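Local coordinates for glycine cleavage system H protein (Mycobacterium tuberculosis, PDB 3IFT) that probably shuttles the methylamine group of glycine from the P protein to the T protein of the glycine cleavage system on a covalently bound lipoyl cofactor, at residues Q42-V48 with P97-N101; T19-I25 with D77-P81; D31-I37 with W109-V115; I37-Q42 with D103-A107. All coordinates share one frame; numbering follows the deposited sequence.

Contact 1 of 4, residues Q42-V48 with P97-N101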
# COMPACT_ATOMS: atom_id res chain seq x y z
N GLN A 42 2.46 -5.50 -8.29
CA GLN A 42 2.85 -4.69 -9.41
C GLN A 42 3.14 -5.59 -10.64
O GLN A 42 2.72 -5.31 -11.78
CB GLN A 42 4.03 -3.77 -9.05
CG GLN A 42 5.38 -4.43 -8.81
CD GLN A 42 6.01 -4.93 -10.09
OE1 GLN A 42 5.68 -4.49 -11.18
NE2 GLN A 42 6.91 -5.89 -9.96
N SER A 43 3.78 -6.71 -10.40
CA SER A 43 4.10 -7.60 -11.49
C SER A 43 2.84 -8.17 -12.12
O SER A 43 2.74 -8.25 -13.35
CB SER A 43 5.02 -8.71 -11.02
OG SER A 43 5.44 -9.43 -12.17
N ALA A 44 1.88 -8.53 -11.28
CA ALA A 44 0.63 -9.10 -11.74
C ALA A 44 -0.21 -8.08 -12.50
O ALA A 44 -0.83 -8.40 -13.50
CB ALA A 44 -0.18 -9.62 -10.57
N LEU A 45 -0.23 -6.86 -11.99
CA LEU A 45 -1.02 -5.82 -12.61
C LEU A 45 -0.49 -5.49 -13.98
O LEU A 45 -1.25 -5.27 -14.90
CB LEU A 45 -0.99 -4.57 -11.75
CG LEU A 45 -2.00 -3.48 -12.02
CD1 LEU A 45 -3.41 -3.96 -11.65
CD2 LEU A 45 -1.55 -2.24 -11.19
N GLY A 46 0.83 -5.39 -14.10
CA GLY A 46 1.44 -4.92 -15.33
C GLY A 46 1.96 -3.51 -15.10
O GLY A 46 1.78 -2.92 -14.02
N ASP A 47 2.61 -2.97 -16.11
CA ASP A 47 3.08 -1.60 -16.05
C ASP A 47 1.98 -0.62 -15.67
O ASP A 47 0.96 -0.46 -16.35
CB ASP A 47 3.69 -1.18 -17.39
CG ASP A 47 4.98 -1.90 -17.69
OD1 ASP A 47 5.64 -2.42 -16.77
OD2 ASP A 47 5.34 -1.92 -18.87
N VAL A 48 2.20 0.08 -14.57
CA VAL A 48 1.23 0.99 -14.08
C VAL A 48 1.27 2.23 -14.94
O VAL A 48 2.29 2.87 -15.10
CB VAL A 48 1.47 1.35 -12.63
CG1 VAL A 48 0.45 2.35 -12.18
CG2 VAL A 48 1.42 0.06 -11.79
N PRO A 97 4.38 6.65 -13.09
CA PRO A 97 3.61 5.63 -12.36
C PRO A 97 4.34 4.28 -12.30
O PRO A 97 4.15 3.52 -11.33
CB PRO A 97 2.29 5.55 -13.16
CG PRO A 97 2.61 6.16 -14.54
CD PRO A 97 3.59 7.25 -14.19
N GLN A 98 5.20 3.99 -13.28
CA GLN A 98 5.92 2.73 -13.26
C GLN A 98 6.96 2.62 -12.15
O GLN A 98 7.54 1.59 -11.98
CB GLN A 98 6.57 2.42 -14.61
CG GLN A 98 5.55 1.92 -15.63
CD GLN A 98 6.17 1.66 -16.99
OE1 GLN A 98 7.36 1.33 -17.08
NE2 GLN A 98 5.40 1.83 -18.03
N LEU A 99 7.16 3.68 -11.39
CA LEU A 99 7.87 3.55 -10.10
C LEU A 99 7.25 2.48 -9.23
O LEU A 99 7.93 1.82 -8.44
CB LEU A 99 7.86 4.87 -9.34
CG LEU A 99 8.77 5.96 -9.92
CD1 LEU A 99 8.49 7.28 -9.25
CD2 LEU A 99 10.24 5.55 -9.76
N VAL A 100 5.93 2.34 -9.32
CA VAL A 100 5.22 1.29 -8.59
C VAL A 100 5.75 -0.07 -9.01
O VAL A 100 6.02 -0.95 -8.19
CB VAL A 100 3.69 1.42 -8.83
CG1 VAL A 100 2.94 0.30 -8.14
CG2 VAL A 100 3.19 2.76 -8.33
N ASN A 101 5.96 -0.23 -10.31
CA ASN A 101 6.53 -1.48 -10.84
C ASN A 101 8.02 -1.61 -10.59
O ASN A 101 8.52 -2.66 -10.22
CB ASN A 101 6.36 -1.53 -12.35
CG ASN A 101 4.96 -1.41 -12.76
OD1 ASN A 101 4.55 -0.39 -13.32
ND2 ASN A 101 4.19 -2.49 -12.57
O HOH W 1 3.19 3.21 -17.64
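The carboxamide of Asn-101 is held at both of its polar atoms by segment 42-48. Its ND2 donates to OE1 of Gln-42 (2.9 Å), an acceptor that lies in the Asn-101 amide plane, and also to the carbonyl O of Gly-46 (2.8 Å), where the donor stands well above the carbonyl plane. OD1 of Asn-101 meanwhile takes the backbone N-H of Val-48 at 2.7 Å, in a nearly straight bond (174°) directed at a lone pair. Two donated bonds and one accepted bond fix which end of the amide is nitrogen. The Gln-42 and Asn-101 amides stand almost perpendicular, with planes 82° apart. The Gln-42 chain bends at chi2 (72°), and its CB and CG rest against the carbonyl O of Val-100.

The site is the C-terminal end of helix 39-45. Gly-46, with positive phi, is the first residue to leave the helix, and its N still bonds to Gln-42 O at 3.0 Å. In this lipoyl-domain protein the turn adjoins Lys-73, the predicted lipoylation site, which carries no lipoyl group here; its NZ bonds to Ala-44 O.

Beyond Gly-46, Val-48 lays CG1 on Pro-97 CB (3.8 Å) and CG2 on Val-100 CG1 (4.0 Å). On the more exposed side, the Gln-98 amide stacks on the Asp-47 carboxylate. A water receives a bond from Gln-98 NE2 (2.6 Å) and donates one to Val-48 O (2.7 Å). Behind them, Val-69 of strand 65-71 backs Val-48, while Leu-93 and Ile-37 pack on Val-100.

Contact 2 of 4, residues T19-I25 with D77-P81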
# COMPACT_ATOMS: atom_id res chain seq x y z
N THR A 19 -1.31 -6.61 3.46
CA THR A 19 -2.66 -7.08 3.40
C THR A 19 -2.71 -8.20 2.39
O THR A 19 -1.87 -8.29 1.47
CB THR A 19 -3.62 -5.97 2.99
OG1 THR A 19 -3.38 -5.64 1.63
CG2 THR A 19 -3.44 -4.72 3.87
N ALA A 20 -3.73 -9.03 2.53
CA ALA A 20 -4.04 -10.09 1.58
C ALA A 20 -4.27 -9.55 0.18
O ALA A 20 -4.14 -10.26 -0.80
CB ALA A 20 -5.30 -10.86 2.04
N GLU A 21 -4.60 -8.28 0.08
CA GLU A 21 -4.92 -7.68 -1.20
C GLU A 21 -3.66 -7.03 -1.75
O GLU A 21 -3.76 -6.22 -2.65
CB GLU A 21 -6.03 -6.66 -1.09
CG GLU A 21 -7.38 -7.26 -0.73
CD GLU A 21 -7.45 -7.66 0.71
OE1 GLU A 21 -7.02 -6.83 1.52
OE2 GLU A 21 -7.87 -8.79 1.03
N HIS A 22 -2.50 -7.37 -1.18
CA HIS A 22 -1.19 -7.08 -1.77
C HIS A 22 -0.77 -5.65 -1.61
O HIS A 22 -0.12 -5.06 -2.48
CB HIS A 22 -1.15 -7.48 -3.25
CG HIS A 22 -1.77 -8.81 -3.51
ND1 HIS A 22 -1.20 -9.99 -3.09
CD2 HIS A 22 -2.95 -9.15 -4.09
CE1 HIS A 22 -1.99 -11.00 -3.41
NE2 HIS A 22 -3.06 -10.52 -4.00
N GLU A 23 -1.12 -5.10 -0.47
CA GLU A 23 -0.58 -3.84 -0.07
C GLU A 23 0.43 -4.08 0.99
O GLU A 23 0.36 -5.06 1.71
CB GLU A 23 -1.66 -2.90 0.38
CG GLU A 23 -2.43 -2.43 -0.84
CD GLU A 23 -3.65 -1.60 -0.52
OE1 GLU A 23 -3.63 -0.88 0.50
OE2 GLU A 23 -4.62 -1.68 -1.31
N TRP A 24 1.39 -3.17 1.07
CA TRP A 24 2.35 -3.24 2.14
C TRP A 24 2.18 -1.99 2.96
O TRP A 24 1.66 -0.99 2.49
CB TRP A 24 3.78 -3.41 1.65
CG TRP A 24 4.24 -2.38 0.69
CD1 TRP A 24 4.18 -2.47 -0.67
CD2 TRP A 24 4.81 -1.10 0.98
NE1 TRP A 24 4.71 -1.33 -1.25
CE2 TRP A 24 5.10 -0.47 -0.27
CE3 TRP A 24 5.10 -0.41 2.15
CZ2 TRP A 24 5.64 0.83 -0.36
CZ3 TRP A 24 5.66 0.84 2.06
CH2 TRP A 24 5.91 1.46 0.81
N ILE A 25 2.64 -2.10 4.19
CA ILE A 25 2.46 -1.06 5.19
C ILE A 25 3.77 -1.00 5.91
O ILE A 25 4.23 -2.01 6.48
CB ILE A 25 1.34 -1.40 6.18
CG1 ILE A 25 0.02 -1.56 5.42
CG2 ILE A 25 1.21 -0.29 7.26
CD1 ILE A 25 -0.35 -3.00 5.11
N ASP A 77 -8.33 -2.13 -7.19
CA ASP A 77 -8.68 -1.22 -6.13
C ASP A 77 -7.57 -1.19 -5.10
O ASP A 77 -6.91 -2.18 -4.86
CB ASP A 77 -10.01 -1.63 -5.49
CG ASP A 77 -11.20 -1.23 -6.32
OD1 ASP A 77 -11.07 -0.37 -7.21
OD2 ASP A 77 -12.30 -1.75 -6.05
N LEU A 78 -7.36 -0.02 -4.54
CA LEU A 78 -6.47 0.17 -3.43
C LEU A 78 -7.33 0.31 -2.21
O LEU A 78 -8.34 0.99 -2.25
CB LEU A 78 -5.67 1.46 -3.64
CG LEU A 78 -4.69 1.39 -4.80
CD1 LEU A 78 -3.98 2.73 -5.08
CD2 LEU A 78 -3.68 0.24 -4.51
N TYR A 79 -6.96 -0.35 -1.13
CA TYR A 79 -7.70 -0.28 0.12
C TYR A 79 -6.85 0.37 1.20
O TYR A 79 -5.65 0.21 1.22
CB TYR A 79 -8.08 -1.67 0.56
CG TYR A 79 -8.85 -2.42 -0.46
CD1 TYR A 79 -10.21 -2.19 -0.63
CD2 TYR A 79 -8.23 -3.30 -1.32
CE1 TYR A 79 -10.93 -2.86 -1.58
CE2 TYR A 79 -8.96 -3.97 -2.28
CZ TYR A 79 -10.31 -3.74 -2.39
OH TYR A 79 -11.05 -4.40 -3.33
N ALA A 80 -7.49 1.12 2.08
CA ALA A 80 -6.84 1.62 3.28
C ALA A 80 -6.52 0.39 4.13
O ALA A 80 -7.42 -0.36 4.51
CB ALA A 80 -7.74 2.62 4.00
N PRO A 81 -5.21 0.10 4.36
CA PRO A 81 -4.96 -1.07 5.19
C PRO A 81 -5.30 -0.79 6.65
O PRO A 81 -5.59 -1.70 7.39
CB PRO A 81 -3.43 -1.30 5.02
CG PRO A 81 -3.02 -0.37 3.96
CD PRO A 81 -3.95 0.77 4.02
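Strand 23-25, bearing Glu-23 and Ile-25, passes strand 77-79, bearing Tyr-79, with axes 9.1 Å apart and N-to-C directions 26° from parallel. That spacing is too wide for backbone pairing. It is the spacing of two sheets packed face to face, here the six-stranded and three-stranded sheets of the lipoyl-type sandwich. Before strand 23-25, a type I turn from Thr-19 to His-22 reverses the chain, and OG1 of Thr-19 accepts from Glu-23 N at 3.1 Å.

One side chain spans the gap with a polar bond. Glu-23 reaches out straight, with chi2 at 173°, and its OE2 receives the backbone N-H of Tyr-79 at 2.7 Å, almost straight (171°) and on the syn lone pair. This supplies a buried carboxylate with a main-chain donor. Its other oxygen, OE1, lies 2.4 Å from Tyr-79 O, a separation so short that its exact value is doubtful.

On the outer margin Glu-21 sets CG 4.0 Å from CE2 of the Tyr-79 ring, with the carboxylate plane nearly perpendicular to the ring. Farther inward, CB of Pro-81 meets both Thr-19 and Ile-25, and is 3.6 Å from CG2 of Thr-19. Val-35 of strand 32-37 also touches Pro-81. The Ile-25 and Pro-81 side chains run antiparallel to each other, and Ile-25 CG1 presses on Pro-81 CB at 3.5 Å, a pair of carbons pushed unusually close.

Contact 3 of 4, residues D31-I37 with W109-V115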
# COMPACT_ATOMS: atom_id res chain seq x y z
N ASP A 31 3.01 7.65 14.28
CA ASP A 31 1.61 7.78 13.90
C ASP A 31 1.35 7.59 12.42
O ASP A 31 0.21 7.79 11.95
CB ASP A 31 1.11 9.17 14.32
CG ASP A 31 1.86 10.30 13.63
OD1 ASP A 31 2.83 10.03 12.86
OD2 ASP A 31 1.47 11.46 13.87
N THR A 32 2.37 7.19 11.69
CA THR A 32 2.29 7.18 10.25
C THR A 32 2.71 5.83 9.69
O THR A 32 3.69 5.21 10.12
CB THR A 32 3.21 8.26 9.65
OG1 THR A 32 2.80 9.53 10.16
CG2 THR A 32 3.11 8.29 8.14
N VAL A 33 1.93 5.38 8.71
CA VAL A 33 2.36 4.28 7.90
C VAL A 33 2.46 4.76 6.48
O VAL A 33 1.73 5.66 6.04
CB VAL A 33 1.44 3.07 7.99
CG1 VAL A 33 1.47 2.48 9.38
CG2 VAL A 33 0.01 3.46 7.60
N ARG A 34 3.40 4.17 5.76
CA ARG A 34 3.46 4.34 4.35
C ARG A 34 2.91 3.07 3.71
O ARG A 34 3.09 1.98 4.23
CB ARG A 34 4.89 4.59 3.92
CG ARG A 34 5.00 4.77 2.43
CD ARG A 34 6.18 5.64 2.11
NE ARG A 34 5.92 7.02 2.48
CZ ARG A 34 6.71 8.04 2.12
NH1 ARG A 34 7.77 7.82 1.37
NH2 ARG A 34 6.40 9.27 2.48
N VAL A 35 2.26 3.23 2.58
CA VAL A 35 1.57 2.18 1.91
C VAL A 35 1.89 2.15 0.42
O VAL A 35 1.95 3.18 -0.26
CB VAL A 35 0.05 2.38 2.11
CG1 VAL A 35 -0.74 1.29 1.50
CG2 VAL A 35 -0.27 2.49 3.63
N GLY A 36 2.07 0.93 -0.08
CA GLY A 36 2.20 0.70 -1.50
C GLY A 36 1.65 -0.66 -1.82
O GLY A 36 0.99 -1.32 -0.99
N ILE A 37 1.89 -1.07 -3.05
CA ILE A 37 1.53 -2.42 -3.45
C ILE A 37 2.78 -3.24 -3.52
O ILE A 37 3.89 -2.73 -3.72
CB ILE A 37 0.76 -2.49 -4.78
CG1 ILE A 37 1.55 -1.84 -5.94
CG2 ILE A 37 -0.62 -1.87 -4.63
CD1 ILE A 37 0.95 -2.18 -7.27
N TRP A 109 6.10 3.84 -3.64
CA TRP A 109 5.11 3.99 -2.57
C TRP A 109 3.92 4.85 -3.03
O TRP A 109 4.03 5.69 -3.92
CB TRP A 109 5.76 4.58 -1.30
CG TRP A 109 6.18 6.03 -1.47
CD1 TRP A 109 7.31 6.49 -2.05
CD2 TRP A 109 5.44 7.19 -1.07
NE1 TRP A 109 7.33 7.86 -2.04
CE2 TRP A 109 6.19 8.31 -1.44
CE3 TRP A 109 4.21 7.38 -0.42
CZ2 TRP A 109 5.76 9.62 -1.17
CZ3 TRP A 109 3.79 8.68 -0.18
CH2 TRP A 109 4.56 9.77 -0.53
N LEU A 110 2.75 4.60 -2.47
CA LEU A 110 1.56 5.29 -2.93
C LEU A 110 1.17 6.45 -2.03
O LEU A 110 0.93 7.54 -2.52
CB LEU A 110 0.39 4.32 -3.00
CG LEU A 110 0.74 3.13 -3.89
CD1 LEU A 110 -0.38 2.19 -3.83
CD2 LEU A 110 1.06 3.55 -5.35
N LEU A 111 1.08 6.18 -0.74
CA LEU A 111 0.55 7.15 0.20
C LEU A 111 0.89 6.79 1.61
O LEU A 111 1.34 5.67 1.90
CB LEU A 111 -0.98 7.27 0.07
CG LEU A 111 -1.90 6.09 0.36
CD1 LEU A 111 -1.89 5.70 1.82
CD2 LEU A 111 -3.35 6.49 -0.03
N ASP A 112 0.67 7.75 2.50
CA ASP A 112 0.88 7.57 3.89
C ASP A 112 -0.45 7.73 4.56
O ASP A 112 -1.26 8.55 4.15
CB ASP A 112 1.80 8.63 4.48
CG ASP A 112 3.19 8.50 4.04
OD1 ASP A 112 3.57 7.47 3.43
OD2 ASP A 112 3.92 9.46 4.29
N ILE A 113 -0.65 6.98 5.61
CA ILE A 113 -1.84 7.15 6.41
C ILE A 113 -1.30 7.53 7.76
O ILE A 113 -0.33 6.96 8.24
CB ILE A 113 -2.74 5.89 6.46
CG1 ILE A 113 -3.18 5.52 5.02
CG2 ILE A 113 -3.94 6.13 7.37
CD1 ILE A 113 -3.83 4.17 4.87
N GLN A 114 -1.85 8.59 8.31
CA GLN A 114 -1.45 9.05 9.62
C GLN A 114 -2.61 8.70 10.53
O GLN A 114 -3.77 8.87 10.16
CB GLN A 114 -1.18 10.55 9.59
CG GLN A 114 -0.52 11.09 10.80
CD GLN A 114 -0.16 12.56 10.66
OE1 GLN A 114 -0.47 13.20 9.67
NE2 GLN A 114 0.47 13.11 11.69
N VAL A 115 -2.30 8.19 11.70
CA VAL A 115 -3.30 7.84 12.68
C VAL A 115 -3.12 8.78 13.84
O VAL A 115 -2.00 9.11 14.27
CB VAL A 115 -3.20 6.38 13.17
CG1 VAL A 115 -2.77 5.46 12.02
CG2 VAL A 115 -2.22 6.28 14.33
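Arg-34 grips Asp-112 side-on, with NE to OD1 at 2.6 Å and NH2 to OD2 at 3.1 Å, a two-pronged salt bridge in which NE meets the syn lone pair of OD1. The same guanidinium lies flat on the Trp-109 indole, with planes 8° apart and CZ 3.4 Å from the centroid of the six-membered ring, a cation-pi stack. A bend at chi3 (-72°) turns the guanidinium to serve both: the carboxylate at its edge and the indole on one face.

The opposite face of this antiparallel strand pair is buried and closely packed at ordinary van der Waals distances. There Val-33 and Val-35 pack against Ile-113 and Leu-111, with Val-35 CB 3.9 Å from Leu-111 CD1. Val-35 O accepts from both Leu-110 N (2.7 Å) and Leu-111 N (3.2 Å), the signature of a classic beta bulge.

Toward Asp-31 the contact loosens into partly exposed polar side chains. Gln-114 NE2 reaches Asp-31 OD2 at 2.9 Å, but comes from above the carboxylate plane. The backbone stays close even here, as Val-115 N donates to Asp-31 O at 2.6 Å.

Strand 32-37 lies between strands 23-29 and 111-114 in the six-stranded sheet, and strand 111-114 is flanked on its far side by strand 84-89. Trp-24 touches both Arg-34 and Trp-109, Pro-81 lies against Ile-113, and Val-100 of helix 99-102 packs on Leu-110.

Contact 4 of 4, residues I37-Q42 with D103-A107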
# COMPACT_ATOMS: atom_id res chain seq x y z
N ILE A 37 1.89 -1.07 -3.05
CA ILE A 37 1.53 -2.42 -3.45
C ILE A 37 2.78 -3.24 -3.52
O ILE A 37 3.89 -2.73 -3.72
CB ILE A 37 0.76 -2.49 -4.78
CG1 ILE A 37 1.55 -1.84 -5.94
CG2 ILE A 37 -0.62 -1.87 -4.63
CD1 ILE A 37 0.95 -2.18 -7.27
N THR A 38 2.62 -4.53 -3.33
CA THR A 38 3.77 -5.41 -3.25
C THR A 38 4.41 -5.62 -4.63
O THR A 38 3.84 -5.30 -5.65
CB THR A 38 3.32 -6.73 -2.63
OG1 THR A 38 2.39 -7.36 -3.50
CG2 THR A 38 2.64 -6.42 -1.26
N ASP A 39 5.60 -6.16 -4.64
CA ASP A 39 6.24 -6.65 -5.84
C ASP A 39 5.38 -7.60 -6.63
O ASP A 39 5.26 -7.48 -7.84
CB ASP A 39 7.52 -7.32 -5.46
CG ASP A 39 8.37 -7.69 -6.64
OD1 ASP A 39 8.21 -7.07 -7.70
OD2 ASP A 39 9.21 -8.60 -6.47
N TYR A 40 4.74 -8.53 -5.93
CA TYR A 40 3.83 -9.45 -6.56
C TYR A 40 2.68 -8.72 -7.23
O TYR A 40 2.37 -9.02 -8.35
CB TYR A 40 3.28 -10.39 -5.50
CG TYR A 40 2.09 -11.17 -5.94
CD1 TYR A 40 2.25 -12.43 -6.52
CD2 TYR A 40 0.81 -10.69 -5.77
CE1 TYR A 40 1.18 -13.18 -6.91
CE2 TYR A 40 -0.29 -11.43 -6.18
CZ TYR A 40 -0.09 -12.69 -6.73
OH TYR A 40 -1.14 -13.49 -7.14
N ALA A 41 2.09 -7.73 -6.55
CA ALA A 41 0.96 -6.99 -7.08
C ALA A 41 1.35 -6.21 -8.34
O ALA A 41 0.65 -6.25 -9.34
CB ALA A 41 0.39 -6.05 -6.04
N GLN A 42 2.46 -5.50 -8.29
CA GLN A 42 2.85 -4.69 -9.41
C GLN A 42 3.14 -5.59 -10.64
O GLN A 42 2.72 -5.31 -11.78
CB GLN A 42 4.03 -3.77 -9.05
CG GLN A 42 5.38 -4.43 -8.81
CD GLN A 42 6.01 -4.93 -10.09
OE1 GLN A 42 5.68 -4.49 -11.18
NE2 GLN A 42 6.91 -5.89 -9.96
N ASP A 103 9.91 -0.03 -8.41
CA ASP A 103 10.40 0.08 -7.06
C ASP A 103 9.25 0.08 -6.06
O ASP A 103 9.05 1.04 -5.33
CB ASP A 103 11.31 1.30 -6.96
CG ASP A 103 12.04 1.38 -5.65
OD1 ASP A 103 12.17 0.34 -4.95
OD2 ASP A 103 12.46 2.50 -5.30
N PRO A 104 8.49 -1.03 -6.02
CA PRO A 104 7.19 -1.06 -5.34
C PRO A 104 7.25 -0.72 -3.86
O PRO A 104 6.31 -0.17 -3.34
CB PRO A 104 6.74 -2.51 -5.52
CG PRO A 104 7.97 -3.26 -5.89
CD PRO A 104 8.81 -2.32 -6.66
N TYR A 105 8.37 -1.04 -3.23
CA TYR A 105 8.60 -0.76 -1.82
C TYR A 105 9.39 0.52 -1.57
O TYR A 105 9.62 0.86 -0.43
CB TYR A 105 9.32 -1.91 -1.19
CG TYR A 105 8.61 -3.20 -1.38
CD1 TYR A 105 7.34 -3.39 -0.83
CD2 TYR A 105 9.17 -4.23 -2.13
CE1 TYR A 105 6.67 -4.58 -0.99
CE2 TYR A 105 8.49 -5.42 -2.31
CZ TYR A 105 7.24 -5.58 -1.73
OH TYR A 105 6.55 -6.74 -1.88
N GLY A 106 9.82 1.21 -2.62
CA GLY A 106 10.71 2.37 -2.43
C GLY A 106 10.01 3.57 -2.98
O GLY A 106 9.05 4.04 -2.39
N ALA A 107 10.47 4.03 -4.15
CA ALA A 107 9.98 5.23 -4.80
C ALA A 107 8.58 5.02 -5.35
O ALA A 107 7.94 5.96 -5.74
CB ALA A 107 10.95 5.63 -5.96
O HOH W 2 3.79 0.61 -4.32
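The ring of Tyr-105 leans obliquely over the start of helix 39-45, its CE1 3.8 Å from Thr-38 CA, and meets the ring of Trp-24 with planes about 55° apart. The aliphatic ring of Pro-104 packs on the same helix start: CB is 3.4 Å from Ile-37 O, CG is 3.8 Å from Asp-39 CA, and CG of Gln-42 also touches it. At the carboxylate of Asp-39, OD1 receives NE2 of Gln-42 (2.9 Å) nearly in line with its C-O bond, while OD2 bonds to Asp-11 N.

The polar tie across the contact is Asp-39 N to Tyr-105 OH, 3.0 Å at 161°. Chi1 of Tyr-105 (-55°), with CG beside the backbone N, sends the ring out to the helix start. The hydroxyl is also bonded to Asp-11 O, a carbonyl, so it can accept from one backbone group and donate to another. Thr-38 is the N-cap, its OG1 accepting from Ala-41 N (3.1 Å) while also bonded to Tyr-136 OH.

Segment 103-107 begins with a type I turn, closed by Gly-106 N donating to Asp-103 O; just past it, Ala-107 N donates to Asp-103 OD2. A water accepts from Ile-37 N (2.8 Å) and lies within bonding distance of Pro-104 O, which also receives Trp-24 NE1.

The contact thus lays the loop between helix 99-102 and strand 111-114 against the junction where strand 32-37 turns into helix 39-45, with strand 23-29 adjoining through Trp-24.

In the fold
From the N terminus, residues 19-25 come first and meet 77-81, so contact 2 closes the earliest loop and ties the six-stranded sheet to the three-stranded one. Residues 31-37 enter inside that loop but find 109-115 far beyond it, so contact 3 crosses contact 2 and joins two central strands. Contact 4 (37-42 with 103-107) nests within contact 3, sharing Ile-37, and contact 1 (42-48 with 97-101) nests within contact 4, sharing Gln-42. Both inner contacts cross contact 2. Together the nested three run from the sheet to helix 39-45 and helix 99-102.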